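Local coordinates for virulence-associated protein I (Coxiella burnetii, PDB 3TRB) that is a HigA-family antidote protein of an addiction module, a helix-turn-helix protein that probably binds DNA, at residues Thr41-Val44 and Thr45-Asn49; Leu60-Ala63 and Lys64-Thr68; Pro70-Trp73 and Leu74-Asp78. All coordinates share one frame; numbering follows the deposited sequence.

Interaction 1 of 3, residues Thr41-Val44 and Thr45-Asn49; sequences TNRV and TAILN
Val44 and Leu48 stand side by side one turn apart on helix 41-48 and point the same way. Val44 CG1 meets Leu48 CD1 at 3.8 Å. Val44 holds CG1 anti to its backbone N (chi1 170°), beside its own carbonyl, which is the side where Leu48 follows. Leu48 CG also sits close to that carbonyl, 3.2 Å from Val44 O. Ile47 lies against the carbonyl of Arg43. Its CG1 rests 3.2 Å from Arg43 O, and CD1 follows the same carbonyl. Ala46 CB does likewise with Asn42 O at 3.3 Å. Thr41 and Thr45 meet at an angle, with Thr41 CG2 next to Thr45 OG1. Thr41 O takes the backbone N of Thr45 at 2.9 Å, almost straight (174° at the hydrogen). A weak second bond reaches it from Thr45 OG1 at 3.3 Å, so two donors of one residue share this carbonyl. Helix 41-48 is the third helix of the HTH_XRE-type domain, the position of the recognition helix in this family, so its exposed side is consistent with DNA reading. Its buried side packs on the rest of the domain, Val44 on Ala30, Leu33 and Ala34 of helix 30-37, and Ile47 and Leu48 on Leu18 of helix 14-24. Thr41 OG1 is hydrogen-bonded to Asn31 OD1, which ties the start of the helix to helix 30-37.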
ATOM      1  N   THR A  41       4.198   3.598 -36.692  1.00 31.44           N
ATOM      2  CA  THR A  41       4.316   5.051 -36.680  1.00 32.86           C
ATOM      3  C   THR A  41       3.029   5.659 -36.137  1.00 31.72           C
ATOM      4  O   THR A  41       3.053   6.677 -35.448  1.00 31.09           O
ATOM      5  CB  THR A  41       4.590   5.616 -38.089  1.00 35.13           C
ATOM      6  OG1 THR A  41       5.781   5.022 -38.620  1.00 35.83           O
ATOM      7  CG2 THR A  41       4.766   7.124 -38.031  1.00 32.78           C
ATOM      8  N   ASN A  42       1.907   5.019 -36.450  1.00 31.11           N
ATOM      9  CA  ASN A  42       0.603   5.455 -35.962  1.00 37.36           C
ATOM     10  C   ASN A  42       0.557   5.589 -34.443  1.00 30.13           C
ATOM     11  O   ASN A  42      -0.044   6.523 -33.913  1.00 29.67           O
ATOM     12  CB  ASN A  42      -0.490   4.494 -36.431  1.00 47.91           C
ATOM     13  CG  ASN A  42      -0.759   4.601 -37.918  1.00 60.37           C
ATOM     14  OD1 ASN A  42      -0.841   5.700 -38.468  1.00 65.43           O
ATOM     15  ND2 ASN A  42      -0.899   3.458 -38.577  1.00 63.87           N
ATOM     16  N   ARG A  43       1.190   4.649 -33.748  1.00 28.05           N
ATOM     17  CA  ARG A  43       1.207   4.658 -32.289  1.00 28.41           C
ATOM     18  C   ARG A  43       1.981   5.857 -31.749  1.00 27.25           C
ATOM     19  O   ARG A  43       1.543   6.516 -30.806  1.00 24.86           O
ATOM     20  CB  ARG A  43       1.806   3.358 -31.752  1.00 27.38           C
ATOM     21  CG  ARG A  43       1.714   3.207 -30.243  1.00 28.35           C
ATOM     22  CD  ARG A  43       2.226   1.845 -29.808  1.00 29.89           C
ATOM     23  NE  ARG A  43       1.530   0.765 -30.502  1.00 30.96           N
ATOM     24  CZ  ARG A  43       1.927  -0.504 -30.509  1.00 31.22           C
ATOM     25  NH1 ARG A  43       3.025  -0.863 -29.859  1.00 29.16           N
ATOM     26  NH2 ARG A  43       1.227  -1.414 -31.171  1.00 33.34           N
ATOM     27  N   VAL A  44       3.132   6.133 -32.351  1.00 28.65           N
ATOM     28  CA  VAL A  44       3.935   7.287 -31.964  1.00 27.71           C
ATOM     29  C   VAL A  44       3.183   8.588 -32.236  1.00 25.44           C
ATOM     30  O   VAL A  44       3.109   9.464 -31.376  1.00 27.14           O
ATOM     31  CB  VAL A  44       5.280   7.316 -32.714  1.00 25.84           C
ATOM     32  CG1 VAL A  44       5.986   8.642 -32.484  1.00 21.43           C
ATOM     33  CG2 VAL A  44       6.157   6.151 -32.278  1.00 23.83           C
ATOM     34  N   THR A  45       2.627   8.705 -33.437  1.00 24.91           N
ATOM     35  CA  THR A  45       1.867   9.890 -33.821  1.00 30.84           C
ATOM     36  C   THR A  45       0.687  10.138 -32.885  1.00 27.59           C
ATOM     37  O   THR A  45       0.426  11.274 -32.488  1.00 28.61           O
ATOM     38  CB  THR A  45       1.357   9.779 -35.267  1.00 36.72           C
ATOM     39  OG1 THR A  45       2.465   9.868 -36.171  1.00 41.08           O
ATOM     40  CG2 THR A  45       0.373  10.896 -35.572  1.00 40.09           C
ATOM     41  N   ALA A  46      -0.022   9.069 -32.538  1.00 25.76           N
ATOM     42  CA  ALA A  46      -1.170   9.171 -31.646  1.00 27.76           C
ATOM     43  C   ALA A  46      -0.760   9.689 -30.270  1.00 25.41           C
ATOM     44  O   ALA A  46      -1.448  10.523 -29.684  1.00 24.43           O
ATOM     45  CB  ALA A  46      -1.869   7.825 -31.526  1.00 29.50           C
ATOM     46  N   ILE A  47       0.365   9.194 -29.764  1.00 23.79           N
ATOM     47  CA  ILE A  47       0.880   9.638 -28.474  1.00 23.75           C
ATOM     48  C   ILE A  47       1.305  11.101 -28.539  1.00 23.55           C
ATOM     49  O   ILE A  47       1.012  11.883 -27.635  1.00 21.23           O
ATOM     50  CB  ILE A  47       2.073   8.776 -28.018  1.00 23.21           C
ATOM     51  CG1 ILE A  47       1.617   7.341 -27.746  1.00 25.01           C
ATOM     52  CG2 ILE A  47       2.725   9.379 -26.782  1.00 19.65           C
ATOM     53  CD1 ILE A  47       2.751   6.387 -27.438  1.00 25.27           C
ATOM     54  N   LEU A  48       1.988  11.468 -29.618  1.00 29.34           N
ATOM     55  CA  LEU A  48       2.437  12.842 -29.808  1.00 31.59           C
ATOM     56  C   LEU A  48       1.266  13.817 -29.871  1.00 33.95           C
ATOM     57  O   LEU A  48       1.365  14.951 -29.403  1.00 36.65           O
ATOM     58  CB  LEU A  48       3.285  12.961 -31.077  1.00 32.23           C
ATOM     59  CG  LEU A  48       4.646  12.262 -31.057  1.00 31.17           C
ATOM     60  CD1 LEU A  48       5.331  12.371 -32.411  1.00 29.28           C
ATOM     61  CD2 LEU A  48       5.525  12.840 -29.958  1.00 34.26           C
ATOM     62  N   ASN A  49       0.157  13.370 -30.453  1.00 35.32           N
ATOM     63  CA  ASN A  49      -1.021  14.220 -30.601  1.00 38.38           C
ATOM     64  C   ASN A  49      -1.965  14.148 -29.402  1.00 41.36           C
ATOM     65  O   ASN A  49      -3.031  14.763 -29.402  1.00 45.43           O
ATOM     66  CB  ASN A  49      -1.778  13.878 -31.887  1.00 39.59           C
ATOM     67  CG  ASN A  49      -0.959  14.155 -33.136  1.00 43.83           C
ATOM     68  OD1 ASN A  49      -0.051  14.987 -33.125  1.00 47.61           O
ATOM     69  ND2 ASN A  49      -1.282  13.462 -34.220  1.00 41.80           N
TER

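Interaction 2 of 3, residues Leu60-Ala63 and Lys64-Thr68; sequences LRLA and KFFGT
Ala63 meets Thr68 where helix 56-66 runs out. Ala63 CB lies 3.4 Å from Thr68 O, and Thr68 OG1 comes within 3.5 Å of Ala63 CA. The carbonyl of Ala63 receives two weak bonds, from Gly67 N at 2.8 Å and from Thr68 N at 3.0 Å. Gly67 has positive phi (75°) and is the first residue to leave helical geometry. The chain therefore curls back over the last turn, and both amides turn to the same oxygen. The helix thus ends at a glycine with positive phi. Leu62 carries the apolar part of the contact. It lies alongside Phe66 and points the same way. Leu62 CD2 approaches the ring at its edge, in the ring plane, 3.6 Å from Phe66 CE2. Phe66 has CG beside its own backbone N (chi1 -73°), which keeps the ring back along the helix toward Leu62. Leu62 O also lies at that edge, 3.4 Å from Phe66 CD2, and accepts Phe66 N in a bond of 2.8 Å. One face of the Phe66 ring carries Phe65 CD2 over its centre. Lys64 joins mainly through its backbone N, bonded to Leu60 O, and through CB packed on the same oxygen at 3.6 Å. Its chain then bends away to weak partners, Glu94 and Val97 of the second subunit, while Arg61 forms salt bridges with Asp57 and with Glu96 of that subunit. Inside the domain, Leu62 and Phe66 face Leu18 of helix 14-24. Phe65 stacks on His36 of helix 30-37, while Leu60 and Ala63 lie against Pro70 at the start of helix 70-96.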
ATOM      1  N   LEU A  60       8.380   0.713 -21.479  1.00 21.12           N
ATOM      2  CA  LEU A  60       9.580  -0.120 -21.477  1.00 22.17           C
ATOM      3  C   LEU A  60      10.452   0.164 -22.692  1.00 22.90           C
ATOM      4  O   LEU A  60      11.678   0.194 -22.595  1.00 22.27           O
ATOM      5  CB  LEU A  60       9.204  -1.604 -21.441  1.00 23.34           C
ATOM      6  CG  LEU A  60       8.663  -2.150 -20.117  1.00 24.16           C
ATOM      7  CD1 LEU A  60       8.158  -3.573 -20.293  1.00 22.37           C
ATOM      8  CD2 LEU A  60       9.734  -2.087 -19.043  1.00 22.83           C
ATOM      9  N   ARG A  61       9.813   0.375 -23.838  1.00 22.82           N
ATOM     10  CA  ARG A  61      10.537   0.666 -25.070  1.00 23.30           C
ATOM     11  C   ARG A  61      11.187   2.046 -25.011  1.00 21.09           C
ATOM     12  O   ARG A  61      12.352   2.208 -25.377  1.00 18.86           O
ATOM     13  CB  ARG A  61       9.608   0.551 -26.279  1.00 22.34           C
ATOM     14  CG  ARG A  61       8.994  -0.833 -26.436  1.00 24.31           C
ATOM     15  CD  ARG A  61       8.066  -0.913 -27.635  1.00 24.98           C
ATOM     16  NE  ARG A  61       7.537  -2.263 -27.805  1.00 25.64           N
ATOM     17  CZ  ARG A  61       8.158  -3.228 -28.476  1.00 30.66           C
ATOM     18  NH1 ARG A  61       9.333  -2.991 -29.042  1.00 31.08           N
ATOM     19  NH2 ARG A  61       7.605  -4.429 -28.578  1.00 31.45           N
ATOM     20  N   LEU A  62      10.428   3.035 -24.547  1.00 21.36           N
ATOM     21  CA  LEU A  62      10.947   4.386 -24.368  1.00 23.76           C
ATOM     22  C   LEU A  62      12.109   4.398 -23.382  1.00 24.20           C
ATOM     23  O   LEU A  62      13.109   5.085 -23.596  1.00 26.76           O
ATOM     24  CB  LEU A  62       9.844   5.329 -23.887  1.00 23.99           C
ATOM     25  CG  LEU A  62       8.768   5.709 -24.905  1.00 21.55           C
ATOM     26  CD1 LEU A  62       7.611   6.420 -24.219  1.00 21.65           C
ATOM     27  CD2 LEU A  62       9.356   6.572 -26.013  1.00 21.25           C
ATOM     28  N   ALA A  63      11.974   3.635 -22.303  1.00 22.03           N
ATOM     29  CA  ALA A  63      13.017   3.552 -21.287  1.00 23.33           C
ATOM     30  C   ALA A  63      14.322   3.021 -21.871  1.00 27.09           C
ATOM     31  O   ALA A  63      15.398   3.552 -21.596  1.00 28.19           O
ATOM     32  CB  ALA A  63      12.557   2.677 -20.130  1.00 22.03           C
ATOM     33  N   LYS A  64      14.217   1.974 -22.683  1.00 26.94           N
ATOM     34  CA  LYS A  64      15.383   1.355 -23.306  1.00 25.07           C
ATOM     35  C   LYS A  64      16.033   2.293 -24.318  1.00 26.56           C
ATOM     36  O   LYS A  64      17.256   2.363 -24.415  1.00 27.96           O
ATOM     37  CB  LYS A  64      14.987   0.041 -23.987  1.00 27.82           C
ATOM     38  CG  LYS A  64      16.121  -0.657 -24.729  1.00 32.48           C
ATOM     39  CD  LYS A  64      17.119  -1.285 -23.770  1.00 38.34           C
ATOM     40  CE  LYS A  64      18.213  -2.034 -24.519  1.00 41.19           C
ATOM     41  NZ  LYS A  64      17.668  -3.161 -25.328  1.00 42.23           N
ATOM     42  N   PHE A  65      15.209   3.015 -25.071  1.00 25.82           N
ATOM     43  CA  PHE A  65      15.717   3.914 -26.100  1.00 26.27           C
ATOM     44  C   PHE A  65      16.340   5.180 -25.520  1.00 29.22           C
ATOM     45  O   PHE A  65      17.450   5.558 -25.892  1.00 24.57           O
ATOM     46  CB  PHE A  65      14.610   4.282 -27.090  1.00 25.63           C
ATOM     47  CG  PHE A  65      15.039   5.265 -28.144  1.00 31.16           C
ATOM     48  CD1 PHE A  65      15.884   4.876 -29.169  1.00 30.09           C
ATOM     49  CD2 PHE A  65      14.587   6.576 -28.117  1.00 33.12           C
ATOM     50  CE1 PHE A  65      16.276   5.775 -30.144  1.00 32.22           C
ATOM     51  CE2 PHE A  65      14.975   7.478 -29.089  1.00 35.25           C
ATOM     52  CZ  PHE A  65      15.821   7.077 -30.103  1.00 32.64           C
ATOM     53  N   PHE A  66      15.619   5.835 -24.614  1.00 26.47           N
ATOM     54  CA  PHE A  66      16.072   7.101 -24.040  1.00 33.19           C
ATOM     55  C   PHE A  66      17.000   6.914 -22.842  1.00 33.56           C
ATOM     56  O   PHE A  66      17.605   7.873 -22.362  1.00 35.76           O
ATOM     57  CB  PHE A  66      14.880   7.986 -23.652  1.00 34.98           C
ATOM     58  CG  PHE A  66      14.161   8.582 -24.829  1.00 38.47           C
ATOM     59  CD1 PHE A  66      14.738   9.602 -25.564  1.00 41.94           C
ATOM     60  CD2 PHE A  66      12.908   8.125 -25.200  1.00 36.05           C
ATOM     61  CE1 PHE A  66      14.083  10.152 -26.649  1.00 41.54           C
ATOM     62  CE2 PHE A  66      12.247   8.672 -26.284  1.00 35.79           C
ATOM     63  CZ  PHE A  66      12.836   9.686 -27.009  1.00 39.97           C
ATOM     64  N   GLY A  67      17.111   5.681 -22.361  1.00 33.08           N
ATOM     65  CA  GLY A  67      17.972   5.390 -21.230  1.00 35.68           C
ATOM     66  C   GLY A  67      17.388   5.867 -19.914  1.00 40.27           C
ATOM     67  O   GLY A  67      18.119   6.224 -18.990  1.00 40.67           O
ATOM     68  N   THR A  68      16.062   5.873 -19.832  1.00 38.74           N
ATOM     69  CA  THR A  68      15.372   6.262 -18.609  1.00 34.87           C
ATOM     70  C   THR A  68      14.802   5.031 -17.919  1.00 31.79           C
ATOM     71  O   THR A  68      15.143   3.900 -18.265  1.00 31.45           O
ATOM     72  CB  THR A  68      14.211   7.230 -18.904  1.00 34.25           C
ATOM     73  OG1 THR A  68      13.131   6.513 -19.516  1.00 32.55           O
ATOM     74  CG2 THR A  68      14.666   8.346 -19.831  1.00 38.43           C
TER

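Interaction 3 of 3, residues Pro70-Trp73 and Leu74-Asp78; sequences PEFW and LNLQD
Leu76 lies against two aromatic side chains of the preceding turn, Phe72 and Trp73. It crosses the Phe72 ring at an angle, with CG over one face and CD1 3.6 Å from Phe72 CE2. Beside Trp73 it points the same way as the indole, and its CD1 stands 3.9 Å from Trp73 CE3 in an oblique approach. The two rings are also turned against each other. Phe72 CE2 lies 3.6 Å above the indole plane, over its centre, while Trp73 CD1 meets the Phe72 ring at its edge. Phe72 reaches there because its CG is anti to the backbone N (chi1 167°), whereas Trp73 holds CG beside its own N (chi1 -66°). Helix 70-96 is the fifth and last helix of the chain. Its first turns pack against helices 14-24 and 56-66, consistent with the five-helix domain of this family. Trp73 is buried there on Leu18 and Ile54, and Leu76 touches Ile17. On another side Leu74 CG rests 3.6 Å from Pro70 O, and Leu74 packs on Ala59 and on Ile82 of the second subunit. Gln77 N bonds to Trp73 O at 3.2 Å. Its side-chain amide binds Asp81 through NE2 and the backbone N of Ile54 through OE1.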
ATOM      1  N   PRO A  70      11.158   2.955 -16.989  1.00 23.05           N
ATOM      2  CA  PRO A  70       9.776   2.903 -17.474  1.00 23.75           C
ATOM      3  C   PRO A  70       8.844   3.641 -16.514  1.00 23.17           C
ATOM      4  O   PRO A  70       7.815   4.170 -16.936  1.00 22.02           O
ATOM      5  CB  PRO A  70       9.468   1.402 -17.491  1.00 21.91           C
ATOM      6  CG  PRO A  70      10.413   0.806 -16.500  1.00 23.27           C
ATOM      7  CD  PRO A  70      11.665   1.628 -16.604  1.00 25.47           C
ATOM      8  N   GLU A  71       9.215   3.685 -15.238  1.00 22.36           N
ATOM      9  CA  GLU A  71       8.423   4.384 -14.232  1.00 25.13           C
ATOM     10  C   GLU A  71       8.270   5.863 -14.569  1.00 24.45           C
ATOM     11  O   GLU A  71       7.212   6.451 -14.348  1.00 24.04           O
ATOM     12  CB  GLU A  71       9.047   4.225 -12.843  1.00 25.05           C
ATOM     13  CG  GLU A  71       8.910   2.834 -12.235  1.00 26.46           C
ATOM     14  CD  GLU A  71       9.978   1.866 -12.709  1.00 28.53           C
ATOM     15  OE1 GLU A  71      10.844   2.270 -13.514  1.00 26.34           O
ATOM     16  OE2 GLU A  71       9.952   0.698 -12.266  1.00 28.79           O
ATOM     17  N   PHE A  72       9.333   6.461 -15.099  1.00 22.23           N
ATOM     18  CA  PHE A  72       9.308   7.869 -15.479  1.00 22.58           C
ATOM     19  C   PHE A  72       8.166   8.173 -16.441  1.00 22.70           C
ATOM     20  O   PHE A  72       7.433   9.144 -16.257  1.00 22.06           O
ATOM     21  CB  PHE A  72      10.642   8.278 -16.110  1.00 25.74           C
ATOM     22  CG  PHE A  72      10.600   9.603 -16.816  1.00 27.68           C
ATOM     23  CD1 PHE A  72      10.799  10.783 -16.118  1.00 31.66           C
ATOM     24  CD2 PHE A  72      10.371   9.667 -18.180  1.00 27.87           C
ATOM     25  CE1 PHE A  72      10.766  12.003 -16.769  1.00 35.35           C
ATOM     26  CE2 PHE A  72      10.337  10.882 -18.834  1.00 28.73           C
ATOM     27  CZ  PHE A  72      10.534  12.051 -18.127  1.00 30.22           C
ATOM     28  N   TRP A  73       8.018   7.335 -17.463  1.00 21.70           N
ATOM     29  CA  TRP A  73       7.018   7.563 -18.502  1.00 22.40           C
ATOM     30  C   TRP A  73       5.596   7.281 -18.027  1.00 21.33           C
ATOM     31  O   TRP A  73       4.660   7.987 -18.399  1.00 23.65           O
ATOM     32  CB  TRP A  73       7.346   6.745 -19.755  1.00 21.54           C
ATOM     33  CG  TRP A  73       8.606   7.198 -20.424  1.00 25.38           C
ATOM     34  CD1 TRP A  73       9.825   6.590 -20.379  1.00 29.45           C
ATOM     35  CD2 TRP A  73       8.774   8.375 -21.224  1.00 26.54           C
ATOM     36  NE1 TRP A  73      10.741   7.311 -21.110  1.00 28.09           N
ATOM     37  CE2 TRP A  73      10.120   8.411 -21.638  1.00 27.32           C
ATOM     38  CE3 TRP A  73       7.915   9.400 -21.634  1.00 27.67           C
ATOM     39  CZ2 TRP A  73      10.626   9.429 -22.441  1.00 27.80           C
ATOM     40  CZ3 TRP A  73       8.420  10.410 -22.431  1.00 26.36           C
ATOM     41  CH2 TRP A  73       9.764  10.417 -22.826  1.00 28.39           C
ATOM     42  N   LEU A  74       5.437   6.253 -17.200  1.00 18.02           N
ATOM     43  CA  LEU A  74       4.122   5.920 -16.670  1.00 20.19           C
ATOM     44  C   LEU A  74       3.652   6.968 -15.669  1.00 19.30           C
ATOM     45  O   LEU A  74       2.462   7.267 -15.586  1.00 23.44           O
ATOM     46  CB  LEU A  74       4.125   4.528 -16.032  1.00 20.34           C
ATOM     47  CG  LEU A  74       4.304   3.355 -16.996  1.00 19.19           C
ATOM     48  CD1 LEU A  74       4.188   2.030 -16.259  1.00 19.75           C
ATOM     49  CD2 LEU A  74       3.283   3.434 -18.117  1.00 19.14           C
ATOM     50  N   ASN A  75       4.592   7.527 -14.912  1.00 17.66           N
ATOM     51  CA  ASN A  75       4.270   8.588 -13.962  1.00 17.71           C
ATOM     52  C   ASN A  75       3.846   9.875 -14.661  1.00 22.35           C
ATOM     53  O   ASN A  75       3.051  10.648 -14.124  1.00 23.38           O
ATOM     54  CB  ASN A  75       5.441   8.850 -13.015  1.00 22.49           C
ATOM     55  CG  ASN A  75       5.410   7.953 -11.790  1.00 26.92           C
ATOM     56  OD1 ASN A  75       4.528   7.103 -11.650  1.00 32.40           O
ATOM     57  ND2 ASN A  75       6.374   8.136 -10.898  1.00 21.98           N
ATOM     58  N   LEU A  76       4.382  10.108 -15.857  1.00 20.26           N
ATOM     59  CA  LEU A  76       3.938  11.230 -16.673  1.00 21.30           C
ATOM     60  C   LEU A  76       2.483  11.024 -17.074  1.00 18.02           C
ATOM     61  O   LEU A  76       1.681  11.953 -17.032  1.00 18.47           O
ATOM     62  CB  LEU A  76       4.818  11.385 -17.916  1.00 22.01           C
ATOM     63  CG  LEU A  76       6.229  11.932 -17.692  1.00 26.50           C
ATOM     64  CD1 LEU A  76       6.951  12.089 -19.020  1.00 31.14           C
ATOM     65  CD2 LEU A  76       6.174  13.259 -16.951  1.00 25.58           C
ATOM     66  N   GLN A  77       2.147   9.796 -17.453  1.00 19.70           N
ATOM     67  CA  GLN A  77       0.779   9.468 -17.829  1.00 23.04           C
ATOM     68  C   GLN A  77      -0.152   9.584 -16.626  1.00 18.67           C
ATOM     69  O   GLN A  77      -1.267  10.092 -16.740  1.00 22.31           O
ATOM     70  CB  GLN A  77       0.708   8.061 -18.419  1.00 20.18           C
ATOM     71  CG  GLN A  77      -0.638   7.714 -19.021  1.00 22.45           C
ATOM     72  CD  GLN A  77      -0.956   8.551 -20.245  1.00 23.17           C
ATOM     73  OE1 GLN A  77      -0.174   8.605 -21.194  1.00 24.43           O
ATOM     74  NE2 GLN A  77      -2.106   9.213 -20.226  1.00 24.01           N
ATOM     75  N   ASP A  78       0.313   9.111 -15.474  1.00 18.26           N
ATOM     76  CA  ASP A  78      -0.467   9.198 -14.243  1.00 20.70           C
ATOM     77  C   ASP A  78      -0.798  10.644 -13.906  1.00 23.89           C
ATOM     78  O   ASP A  78      -1.948  10.974 -13.614  1.00 25.43           O
ATOM     79  CB  ASP A  78       0.288   8.573 -13.071  1.00 21.39           C
ATOM     80  CG  ASP A  78       0.446   7.076 -13.210  1.00 24.42           C
ATOM     81  OD1 ASP A  78      -0.294   6.460 -14.008  1.00 23.54           O
ATOM     82  OD2 ASP A  78       1.308   6.515 -12.508  1.00 22.05           O
TER

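How the interactions relate
The three contacts come in series along the chain, on helices 41-48, 56-66 and 70-96. Interactions 1 and 2 have centres about 16 Å apart, both in the helix-turn-helix domain. Their nearest atoms are about 5 Å apart. Interactions 1 and 3 have centres about 17 Å apart and do not touch. Interactions 2 and 3 have centres about 12 Å apart and meet. Thr68 OG1 lies 3.0 Å from Trp73 NE1 in a weak hydrogen bond, and Phe66 packs on the indole. All three share Leu18 of helix 14-24. Interactions 2 and 3 touch the second subunit, and interaction 3 also meets a third. Segment 41-49, on the probable DNA-reading helix, touches no other chain, consistent with its staying accessible.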